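PDB 4YAR: 2-hydroxyethylphosphonate dioxygenase, which uses non-heme iron(II) and O2 to convert 2-hydroxyethylphosphonate to hydroxymethylphosphonate and formate in biosynthesis of the herbicidal antibiotic phosphinothricin tripeptide. Local coordinates for residues F6-W11 against E54-E59; Q21-D24 against P29-D32; Y184-A187 against P191-I194. The protein carries 1 engineered substitution. All blocks are in the same frame, centred on the assembly; numbering follows the deposited sequence.

How the contacts relate
Contacts 1 and 2 belong to the N-terminal helical domain, and contact 3 belongs to the beta-strand domain on the other side of the chain's centre. Contact 2 is nested along the chain inside the loop closed by contact 1. Their centres are about 13 Å apart. Contact 1 joins helix 5-15 to the end of helix 49-55; contact 2 joins helix 19-26 to helix 30-36. Contact 3 comes later in the sequence, with its centre about 51 Å from that of contact 1 and about 61 Å from that of contact 2. Contact 2 lies in the probable helix-turn-helix motif (19-38); contact 1 closes the cro/C1-type domain around it. Contact 3 adjoins the iron ligand His182.

Contact 1 of 3, residues F6-W11 against E54-E59; sequences FKLAHW and EALSVE
Trp11 turns its indole toward Val58 with CG anti to its own carbonyl carbon (chi1 -74°). In Val58 the CG1 branch is likewise anti to the carbonyl carbon (chi1 -62°), and this branch does the touching. Val58 CG1 sits over the centre of one indole face, 3.7 Å from the centroid of the six-membered ring of Trp11. This is a CH-pi contact, and its line is only 16° off the ring normal. The nearest single atom is Trp11 CD2, 3.6 Å from Val58 CG1. On the opposite face of the indole lies His10 CD2, offset toward the rim, so the ring is held between two side chains.

Leu56 fills the other half of the contact with both of its methyls. Leu56 CD1 meets Leu8 CD1 at 3.7 Å, and the two side chains cross at about a right angle. Leu56 CD2 packs against the backbone of Trp11, 3.9 Å from Trp11 O. Leu33, Leu36 and Leu37 also touch Leu8 and widen this apolar cluster.

Ser57, with positive phi, is the C-prime residue of a Schellman motif that ends helix 49-55. The turn carries the chain from Leu56 to Val58, and both face helix 5-15. Such closure of the first helix by the end of the fourth fits the helical cro/C1-type helix-turn-helix domain.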
ATOM      1  N   PHE A   6      -4.103 -21.768 -11.276  1.00 31.54           N
ATOM      2  CA  PHE A   6      -3.319 -21.885 -10.004  1.00 32.72           C
ATOM      3  C   PHE A   6      -4.233 -22.225  -8.836  1.00 29.58           C
ATOM      4  O   PHE A   6      -3.912 -23.063  -7.968  1.00 30.40           O
ATOM      5  CB  PHE A   6      -2.575 -20.568  -9.734  1.00 32.50           C
ATOM      6  CG  PHE A   6      -1.692 -20.604  -8.525  1.00 31.52           C
ATOM      7  CD1 PHE A   6      -0.647 -21.520  -8.451  1.00 29.63           C
ATOM      8  CD2 PHE A   6      -1.878 -19.687  -7.462  1.00 30.85           C
ATOM      9  CE1 PHE A   6       0.192 -21.545  -7.366  1.00 27.25           C
ATOM     10  CE2 PHE A   6      -1.022 -19.726  -6.369  1.00 27.28           C
ATOM     11  CZ  PHE A   6      -0.016 -20.680  -6.312  1.00 28.65           C
ATOM     12  N   LYS A   7      -5.392 -21.581  -8.831  1.00 26.53           N
ATOM     13  CA  LYS A   7      -6.329 -21.753  -7.778  1.00 27.79           C
ATOM     14  C   LYS A   7      -7.010 -23.113  -7.937  1.00 27.07           C
ATOM     15  O   LYS A   7      -7.329 -23.778  -6.955  1.00 25.94           O
ATOM     16  CB  LYS A   7      -7.353 -20.613  -7.766  1.00 28.77           C
ATOM     17  CG  LYS A   7      -6.803 -19.287  -7.258  1.00 31.18           C
ATOM     18  CD  LYS A   7      -7.858 -18.214  -7.439  1.00 32.16           C
ATOM     19  CE  LYS A   7      -7.425 -16.874  -6.872  1.00 34.34           C
ATOM     20  NZ  LYS A   7      -8.510 -15.875  -7.095  1.00 32.35           N
ATOM     21  N   LEU A   8      -7.215 -23.536  -9.178  1.00 25.64           N
ATOM     22  CA  LEU A   8      -7.926 -24.801  -9.425  1.00 26.27           C
ATOM     23  C   LEU A   8      -7.027 -25.964  -9.009  1.00 24.86           C
ATOM     24  O   LEU A   8      -7.452 -26.903  -8.290  1.00 23.24           O
ATOM     25  CB  LEU A   8      -8.341 -24.887 -10.932  1.00 26.68           C
ATOM     26  CG  LEU A   8      -8.916 -26.237 -11.398  1.00 25.96           C
ATOM     27  CD1 LEU A   8     -10.151 -26.572 -10.630  1.00 25.59           C
ATOM     28  CD2 LEU A   8      -9.188 -26.220 -12.902  1.00 26.44           C
ATOM     29  N   ALA A   9      -5.775 -25.901  -9.433  1.00 25.69           N
ATOM     30  CA  ALA A   9      -4.797 -26.915  -9.099  1.00 25.39           C
ATOM     31  C   ALA A   9      -4.638 -26.986  -7.593  1.00 25.33           C
ATOM     32  O   ALA A   9      -4.616 -28.081  -7.043  1.00 25.25           O
ATOM     33  CB  ALA A   9      -3.458 -26.673  -9.791  1.00 25.20           C
ATOM     34  N   HIS A  10      -4.534 -25.833  -6.936  1.00 26.36           N
ATOM     35  CA  HIS A  10      -4.446 -25.778  -5.457  1.00 25.57           C
ATOM     36  C   HIS A  10      -5.581 -26.553  -4.765  1.00 23.49           C
ATOM     37  O   HIS A  10      -5.366 -27.355  -3.856  1.00 23.04           O
ATOM     38  CB  HIS A  10      -4.450 -24.293  -4.956  1.00 28.82           C
ATOM     39  CG  HIS A  10      -4.757 -24.165  -3.498  1.00 26.35           C
ATOM     40  ND1 HIS A  10      -3.877 -24.575  -2.516  1.00 30.18           N
ATOM     41  CD2 HIS A  10      -5.866 -23.754  -2.855  1.00 29.79           C
ATOM     42  CE1 HIS A  10      -4.435 -24.398  -1.330  1.00 29.69           C
ATOM     43  NE2 HIS A  10      -5.648 -23.917  -1.508  1.00 32.66           N
ATOM     44  N   TRP A  11      -6.821 -26.358  -5.227  1.00 23.65           N
ATOM     45  CA  TRP A  11      -7.973 -27.023  -4.589  1.00 23.49           C
ATOM     46  C   TRP A  11      -8.099 -28.473  -4.960  1.00 24.33           C
ATOM     47  O   TRP A  11      -8.456 -29.317  -4.119  1.00 26.39           O
ATOM     48  CB  TRP A  11      -9.278 -26.245  -4.815  1.00 25.37           C
ATOM     49  CG  TRP A  11      -9.304 -25.018  -3.962  1.00 26.92           C
ATOM     50  CD1 TRP A  11      -9.173 -23.724  -4.366  1.00 26.26           C
ATOM     51  CD2 TRP A  11      -9.378 -24.990  -2.538  1.00 27.94           C
ATOM     52  NE1 TRP A  11      -9.154 -22.884  -3.284  1.00 26.88           N
ATOM     53  CE2 TRP A  11      -9.307 -23.630  -2.146  1.00 29.08           C
ATOM     54  CE3 TRP A  11      -9.515 -25.975  -1.554  1.00 28.66           C
ATOM     55  CZ2 TRP A  11      -9.352 -23.232  -0.815  1.00 31.04           C
ATOM     56  CZ3 TRP A  11      -9.547 -25.560  -0.194  1.00 28.45           C
ATOM     57  CH2 TRP A  11      -9.495 -24.215   0.139  1.00 29.68           C
ATOM     58  N   GLU A  54     -18.631 -26.910  -6.840  1.00 31.81           N
ATOM     59  CA  GLU A  54     -19.401 -27.826  -6.026  1.00 34.43           C
ATOM     60  C   GLU A  54     -18.538 -29.067  -5.744  1.00 30.51           C
ATOM     61  O   GLU A  54     -18.421 -29.495  -4.602  1.00 28.28           O
ATOM     62  CB  GLU A  54     -20.724 -28.176  -6.709  1.00 39.10           C
ATOM     63  CG  GLU A  54     -21.732 -28.852  -5.783  1.00 49.85           C
ATOM     64  CD  GLU A  54     -21.344 -30.283  -5.414  1.00 59.84           C
ATOM     65  OE1 GLU A  54     -21.015 -31.087  -6.324  1.00 73.14           O
ATOM     66  OE2 GLU A  54     -21.374 -30.609  -4.204  1.00 71.46           O
ATOM     67  N   ALA A  55     -17.885 -29.591  -6.778  1.00 29.44           N
ATOM     68  CA  ALA A  55     -17.068 -30.816  -6.641  1.00 26.45           C
ATOM     69  C   ALA A  55     -15.891 -30.684  -5.634  1.00 25.69           C
ATOM     70  O   ALA A  55     -15.528 -31.650  -4.957  1.00 26.79           O
ATOM     71  CB  ALA A  55     -16.565 -31.264  -8.011  1.00 25.41           C
ATOM     72  N   LEU A  56     -15.322 -29.482  -5.566  1.00 25.39           N
ATOM     73  CA  LEU A  56     -14.138 -29.183  -4.750  1.00 23.94           C
ATOM     74  C   LEU A  56     -14.517 -28.548  -3.415  1.00 26.20           C
ATOM     75  O   LEU A  56     -13.667 -28.137  -2.622  1.00 25.84           O
ATOM     76  CB  LEU A  56     -13.236 -28.254  -5.546  1.00 23.55           C
ATOM     77  CG  LEU A  56     -12.580 -28.895  -6.767  1.00 24.83           C
ATOM     78  CD1 LEU A  56     -11.818 -27.904  -7.634  1.00 25.45           C
ATOM     79  CD2 LEU A  56     -11.641 -30.016  -6.316  1.00 24.17           C
ATOM     80  N   SER A  57     -15.806 -28.520  -3.144  1.00 28.58           N
ATOM     81  CA  SER A  57     -16.372 -27.864  -1.962  1.00 31.23           C
ATOM     82  C   SER A  57     -15.863 -26.450  -1.664  1.00 31.43           C
ATOM     83  O   SER A  57     -15.533 -26.138  -0.501  1.00 31.35           O
ATOM     84  CB  SER A  57     -16.239 -28.762  -0.739  1.00 30.74           C
ATOM     85  OG  SER A  57     -16.535 -30.116  -1.076  1.00 32.45           O
ATOM     86  N   VAL A  58     -15.805 -25.613  -2.706  1.00 30.95           N
ATOM     87  CA  VAL A  58     -15.456 -24.187  -2.576  1.00 35.33           C
ATOM     88  C   VAL A  58     -16.500 -23.273  -3.203  1.00 36.67           C
ATOM     89  O   VAL A  58     -17.380 -23.706  -3.957  1.00 34.22           O
ATOM     90  CB  VAL A  58     -14.053 -23.817  -3.153  1.00 38.11           C
ATOM     91  CG1 VAL A  58     -12.955 -24.571  -2.405  1.00 35.05           C
ATOM     92  CG2 VAL A  58     -13.949 -24.028  -4.670  1.00 36.78           C
ATOM     93  N   GLU A  59     -16.388 -22.001  -2.857  1.00 40.77           N
ATOM     94  CA  GLU A  59     -17.200 -20.970  -3.465  1.00 42.13           C
ATOM     95  C   GLU A  59     -16.624 -20.651  -4.832  1.00 40.80           C
ATOM     96  O   GLU A  59     -15.414 -20.608  -4.991  1.00 40.33           O
ATOM     97  CB  GLU A  59     -17.214 -19.725  -2.570  1.00 47.85           C
ATOM     98  CG  GLU A  59     -17.867 -19.973  -1.210  1.00 53.15           C
ATOM     99  CD  GLU A  59     -19.340 -20.385  -1.323  1.00 58.26           C
ATOM    100  OE1 GLU A  59     -20.141 -19.622  -1.903  1.00 60.41           O
ATOM    101  OE2 GLU A  59     -19.698 -21.481  -0.837  1.00 59.15           O
TER

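Contact 2 of 3, residues Q21-D24 against P29-D32. With CD (cadmium ion), chain F.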
ATOM      1  N   GLN A  21     -10.615 -37.594 -11.599  1.00 28.00           N
ATOM      2  CA  GLN A  21     -11.577 -37.701 -10.546  1.00 29.18           C
ATOM      3  C   GLN A  21     -12.329 -36.426 -10.440  1.00 25.43           C
ATOM      4  O   GLN A  21     -13.512 -36.443 -10.135  1.00 29.81           O
ATOM      5  CB  GLN A  21     -10.916 -37.968  -9.178  1.00 31.26           C
ATOM      6  CG  GLN A  21     -10.442 -39.387  -8.955  1.00 34.29           C
ATOM      7  CD  GLN A  21      -9.530 -39.551  -7.741  1.00 39.25           C
ATOM      8  OE1 GLN A  21      -8.709 -38.695  -7.441  1.00 37.75           O
ATOM      9  NE2 GLN A  21      -9.620 -40.709  -7.096  1.00 43.50           N
ATOM     10  N   THR A  22     -11.632 -35.308 -10.592  1.00 24.71           N
ATOM     11  CA  THR A  22     -12.273 -33.983 -10.505  1.00 24.10           C
ATOM     12  C   THR A  22     -13.351 -33.877 -11.635  1.00 25.83           C
ATOM     13  O   THR A  22     -14.481 -33.488 -11.398  1.00 24.71           O
ATOM     14  CB  THR A  22     -11.211 -32.860 -10.516  1.00 25.86           C
ATOM     15  OG1 THR A  22     -10.366 -33.000  -9.327  1.00 23.09           O
ATOM     16  CG2 THR A  22     -11.851 -31.517 -10.480  1.00 24.51           C
ATOM     17  N   ALA A  23     -12.963 -34.282 -12.840  1.00 30.29           N
ATOM     18  CA  ALA A  23     -13.872 -34.199 -14.001  1.00 31.78           C
ATOM     19  C   ALA A  23     -15.145 -35.029 -13.754  1.00 34.68           C
ATOM     20  O   ALA A  23     -16.281 -34.544 -14.000  1.00 34.56           O
ATOM     21  CB  ALA A  23     -13.138 -34.618 -15.266  1.00 31.34           C
ATOM     22  N   ASP A  24     -14.956 -36.237 -13.208  1.00 34.58           N
ATOM     23  CA  ASP A  24     -16.046 -37.175 -12.993  1.00 35.02           C
ATOM     24  C   ASP A  24     -16.980 -36.675 -11.928  1.00 37.22           C
ATOM     25  O   ASP A  24     -18.205 -36.648 -12.090  1.00 39.07           O
ATOM     26  CB  ASP A  24     -15.516 -38.583 -12.681  1.00 37.49           C
ATOM     27  CG  ASP A  24     -15.000 -39.319 -13.950  1.00 42.56           C
ATOM     28  OD1 ASP A  24     -15.155 -38.789 -15.079  1.00 44.84           O
ATOM     29  OD2 ASP A  24     -14.447 -40.426 -13.826  1.00 42.33           O
ATOM     30  N   PRO A  29     -16.287 -32.813 -19.054  1.00 28.87           N
ATOM     31  CA  PRO A  29     -15.303 -33.439 -19.918  1.00 28.04           C
ATOM     32  C   PRO A  29     -13.896 -33.259 -19.403  1.00 25.99           C
ATOM     33  O   PRO A  29     -13.509 -32.155 -19.038  1.00 28.76           O
ATOM     34  CB  PRO A  29     -15.437 -32.664 -21.237  1.00 29.43           C
ATOM     35  CG  PRO A  29     -16.797 -32.109 -21.217  1.00 27.57           C
ATOM     36  CD  PRO A  29     -17.125 -31.819 -19.762  1.00 28.61           C
ATOM     37  N   LEU A  30     -13.126 -34.314 -19.425  1.00 27.56           N
ATOM     38  CA  LEU A  30     -11.760 -34.274 -18.935  1.00 33.34           C
ATOM     39  C   LEU A  30     -10.886 -33.340 -19.720  1.00 33.53           C
ATOM     40  O   LEU A  30     -10.118 -32.584 -19.127  1.00 31.71           O
ATOM     41  CB  LEU A  30     -11.156 -35.664 -18.916  1.00 32.31           C
ATOM     42  CG  LEU A  30      -9.707 -35.799 -18.467  1.00 35.15           C
ATOM     43  CD1 LEU A  30      -9.386 -35.018 -17.183  1.00 34.20           C
ATOM     44  CD2 LEU A  30      -9.459 -37.296 -18.269  1.00 39.19           C
ATOM     45  N   ASP A  31     -11.015 -33.368 -21.050  1.00 33.61           N
ATOM     46  CA  ASP A  31     -10.270 -32.488 -21.918  1.00 30.15           C
ATOM     47  C   ASP A  31     -10.481 -31.049 -21.573  1.00 31.30           C
ATOM     48  O   ASP A  31      -9.540 -30.264 -21.609  1.00 30.16           O
ATOM     49  CB  ASP A  31     -10.482 -32.778 -23.447  1.00 32.98           C
ATOM     50  CG  ASP A  31     -11.949 -32.704 -23.949  1.00 33.73           C
ATOM     51  OD1 ASP A  31     -12.889 -32.274 -23.254  1.00 33.57           O
ATOM     52  OD2 ASP A  31     -12.159 -33.135 -25.125  1.00 33.05           O
ATOM     53  N   ASP A  32     -11.707 -30.694 -21.196  1.00 25.27           N
ATOM     54  CA  ASP A  32     -11.970 -29.340 -20.735  1.00 28.46           C
ATOM     55  C   ASP A  32     -11.175 -28.996 -19.445  1.00 26.87           C
ATOM     56  O   ASP A  32     -10.572 -27.924 -19.314  1.00 29.35           O
ATOM     57  CB  ASP A  32     -13.458 -29.127 -20.501  1.00 25.66           C
ATOM     58  CG  ASP A  32     -14.259 -28.891 -21.791  1.00 24.00           C
ATOM     59  OD1 ASP A  32     -13.709 -28.755 -22.896  1.00 19.04           O
ATOM     60  OD2 ASP A  32     -15.484 -28.825 -21.619  1.00 29.43           O
TER
HETATM   61 CD    CD F 505     -15.687 -28.905 -24.099  1.00 24.62          CD
HETATM   62  O   HOH W   1     -15.031 -31.083 -24.296  1.00 27.07           O
HETATM   63  O   HOH W   2     -15.945 -26.919 -23.862  1.00 26.40           O
HETATM   64  O   HOH W   3     -16.704 -29.283 -22.524  1.00 43.77           O
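Ala23 and Leu30 meet across the contact with no flat group between them. The flat group here is the carboxylate of Asp32, whose two oxygens hold a cadmium ion. Asp32 OD1 lies 2.3 Å from the cadmium and Asp32 OD2 lies 2.5 Å from it. CG is anti to the carbonyl carbon (chi1 -78°), and the carboxylate reaches the metal from there. Three waters also bind the cadmium.

One of these waters ties in the neighbouring acid. It sits 2.3 Å from the cadmium and donates a hydrogen bond to Asp31 OD1, 2.7 Å away. Asp31 OD1 also takes a weak hydrogen bond from Asp32 N at 2.9 Å, with an angle of only 116° at the hydrogen. Asp31 is therefore a second-shell partner of the metal.

The touch between the segments is small and apolar. Ala23 CB points at the start of helix 30-36 and comes within 3.9 Å of Leu30 CA. Leu30 CD1 stands beside it, 4.2 Å from Ala23 CB. Pro29, at the N-cap position, adds a looser approach. Leu33 of the same helix also touches Ala23. The methyl of Ala23 lets the two helices come close, with their CA atoms nearest at Ala23 and Leu30. This fits the helix-turn-helix motif assigned to the region by similarity, in which a small residue commonly stands at this point of the motif's first helix, 19-26.

No hydrogen bond crosses between the segments. The polar chemistry lies instead on the helix 30-36 side. Asp32 OD1 has a second partner in Arg35 NH2. The metal and this arginine would both probably keep Asp32 ionised. This cadmium lies away from the iron ligands His129 and His182, so it is probably adventitious rather than catalytic.

Contact 3 of 3, residues Y184-A187 against P191-I194; sequences YSLA and PARI
Apolar contacts carry the whole interface between Tyr184-Ala187 and Pro191-Ile194. Ile194 CD1 lies over one face of the Tyr184 ring, offset toward the rim. This is a CH-pi contact with 4.1 Å from Ile194 CD1 to the ring centroid of Tyr184, 26° off the normal. The closest ring atom is Tyr184 CE2, 3.7 Å from Ile194 CD1. Ile194 CG1 stands between its backbone N and carbonyl carbon (chi1 69°) and carries CD1 out to the ring. The other apolar pair is Leu186 with Ala192. Leu186 CD2 comes 3.7 Å from Ala192 N and 4.0 Å from Ala192 CB.

Hydrogen bonds do not cross the contact. Backbone bonds go elsewhere: Ser185 pairs with Asn144 of strand 143-146, Ala192 with Ile115 and Arg193 with Leu138. The polar end of Tyr184 bonds through OH to Tyr174 OH.

Strand 183-186 belongs to a three-stranded sheet and strand 192-198 to a six-stranded one. Their side chains meet between the sheets. His182, an iron ligand, and Ser196, a substrate-binding residue, lie close by. Packing of this kind is characteristic of the cupin-type beta-barrel that houses the metal site in this enzyme family.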
ATOM      1  N   TYR A 184     -10.318  20.062   4.993  1.00 18.73           N
ATOM      2  CA  TYR A 184      -9.447  21.163   4.587  1.00 19.39           C
ATOM      3  C   TYR A 184     -10.261  22.386   4.180  1.00 19.07           C
ATOM      4  O   TYR A 184     -11.331  22.200   3.622  1.00 21.24           O
ATOM      5  CB  TYR A 184      -8.621  20.712   3.350  1.00 19.74           C
ATOM      6  CG  TYR A 184      -7.838  19.446   3.618  1.00 19.15           C
ATOM      7  CD1 TYR A 184      -6.607  19.476   4.266  1.00 19.94           C
ATOM      8  CD2 TYR A 184      -8.316  18.231   3.236  1.00 22.18           C
ATOM      9  CE1 TYR A 184      -5.899  18.295   4.537  1.00 21.82           C
ATOM     10  CE2 TYR A 184      -7.625  17.044   3.490  1.00 21.58           C
ATOM     11  CZ  TYR A 184      -6.425  17.084   4.138  1.00 21.74           C
ATOM     12  OH  TYR A 184      -5.766  15.908   4.370  1.00 24.97           O
ATOM     13  N   SER A 185      -9.723  23.598   4.416  1.00 16.78           N
ATOM     14  CA  SER A 185     -10.251  24.795   3.849  1.00 18.85           C
ATOM     15  C   SER A 185      -9.148  25.618   3.284  1.00 19.03           C
ATOM     16  O   SER A 185      -7.980  25.353   3.610  1.00 19.43           O
ATOM     17  CB  SER A 185     -10.973  25.628   4.904  1.00 18.67           C
ATOM     18  OG  SER A 185     -10.142  25.907   6.008  1.00 20.35           O
ATOM     19  N   LEU A 186      -9.485  26.670   2.548  1.00 19.06           N
ATOM     20  CA  LEU A 186      -8.483  27.589   2.076  1.00 19.63           C
ATOM     21  C   LEU A 186      -7.956  28.440   3.233  1.00 19.27           C
ATOM     22  O   LEU A 186      -8.701  28.824   4.114  1.00 21.03           O
ATOM     23  CB  LEU A 186      -9.061  28.491   0.985  1.00 20.27           C
ATOM     24  CG  LEU A 186      -9.550  27.770  -0.230  1.00 20.31           C
ATOM     25  CD1 LEU A 186     -10.217  28.769  -1.182  1.00 22.23           C
ATOM     26  CD2 LEU A 186      -8.366  27.094  -0.965  1.00 19.00           C
ATOM     27  N   ALA A 187      -6.657  28.658   3.295  1.00 19.90           N
ATOM     28  CA  ALA A 187      -6.115  29.496   4.304  1.00 20.91           C
ATOM     29  C   ALA A 187      -6.400  30.985   3.986  1.00 22.32           C
ATOM     30  O   ALA A 187      -6.451  31.811   4.888  1.00 24.10           O
ATOM     31  CB  ALA A 187      -4.640  29.206   4.512  1.00 20.37           C
ATOM     32  N   PRO A 191      -6.849  30.100  -4.585  1.00 23.51           N
ATOM     33  CA  PRO A 191      -7.310  28.766  -4.689  1.00 22.81           C
ATOM     34  C   PRO A 191      -6.199  27.701  -4.454  1.00 19.81           C
ATOM     35  O   PRO A 191      -5.015  28.023  -4.409  1.00 23.08           O
ATOM     36  CB  PRO A 191      -7.944  28.716  -6.072  1.00 21.12           C
ATOM     37  CG  PRO A 191      -7.049  29.638  -6.865  1.00 24.01           C
ATOM     38  CD  PRO A 191      -6.749  30.749  -5.902  1.00 24.56           C
ATOM     39  N   ALA A 192      -6.641  26.484  -4.187  1.00 19.58           N
ATOM     40  CA  ALA A 192      -5.719  25.301  -3.993  1.00 19.38           C
ATOM     41  C   ALA A 192      -6.324  23.969  -4.321  1.00 19.36           C
ATOM     42  O   ALA A 192      -7.583  23.744  -4.221  1.00 19.64           O
ATOM     43  CB  ALA A 192      -5.188  25.255  -2.571  1.00 19.78           C
ATOM     44  N   ARG A 193      -5.410  23.066  -4.732  1.00 18.83           N
ATOM     45  CA  ARG A 193      -5.711  21.643  -4.906  1.00 20.73           C
ATOM     46  C   ARG A 193      -4.774  20.785  -4.120  1.00 18.23           C
ATOM     47  O   ARG A 193      -3.663  21.209  -3.836  1.00 18.44           O
ATOM     48  CB  ARG A 193      -5.616  21.227  -6.390  1.00 22.30           C
ATOM     49  CG  ARG A 193      -6.531  22.024  -7.314  1.00 23.42           C
ATOM     50  CD  ARG A 193      -6.539  21.372  -8.686  1.00 22.74           C
ATOM     51  NE  ARG A 193      -5.183  21.438  -9.262  1.00 20.04           N
ATOM     52  CZ  ARG A 193      -4.824  20.778 -10.345  1.00 24.46           C
ATOM     53  NH1 ARG A 193      -5.721  20.077 -11.038  1.00 26.54           N
ATOM     54  NH2 ARG A 193      -3.597  20.909 -10.790  1.00 25.61           N
ATOM     55  N   ILE A 194      -5.250  19.605  -3.718  1.00 17.88           N
ATOM     56  CA  ILE A 194      -4.391  18.591  -3.056  1.00 17.83           C
ATOM     57  C   ILE A 194      -4.441  17.267  -3.804  1.00 19.45           C
ATOM     58  O   ILE A 194      -5.401  16.998  -4.555  1.00 18.98           O
ATOM     59  CB  ILE A 194      -4.712  18.335  -1.561  1.00 18.73           C
ATOM     60  CG1 ILE A 194      -6.048  17.632  -1.435  1.00 20.42           C
ATOM     61  CG2 ILE A 194      -4.691  19.606  -0.717  1.00 18.29           C
ATOM     62  CD1 ILE A 194      -6.496  17.381  -0.054  1.00 21.22           C
TER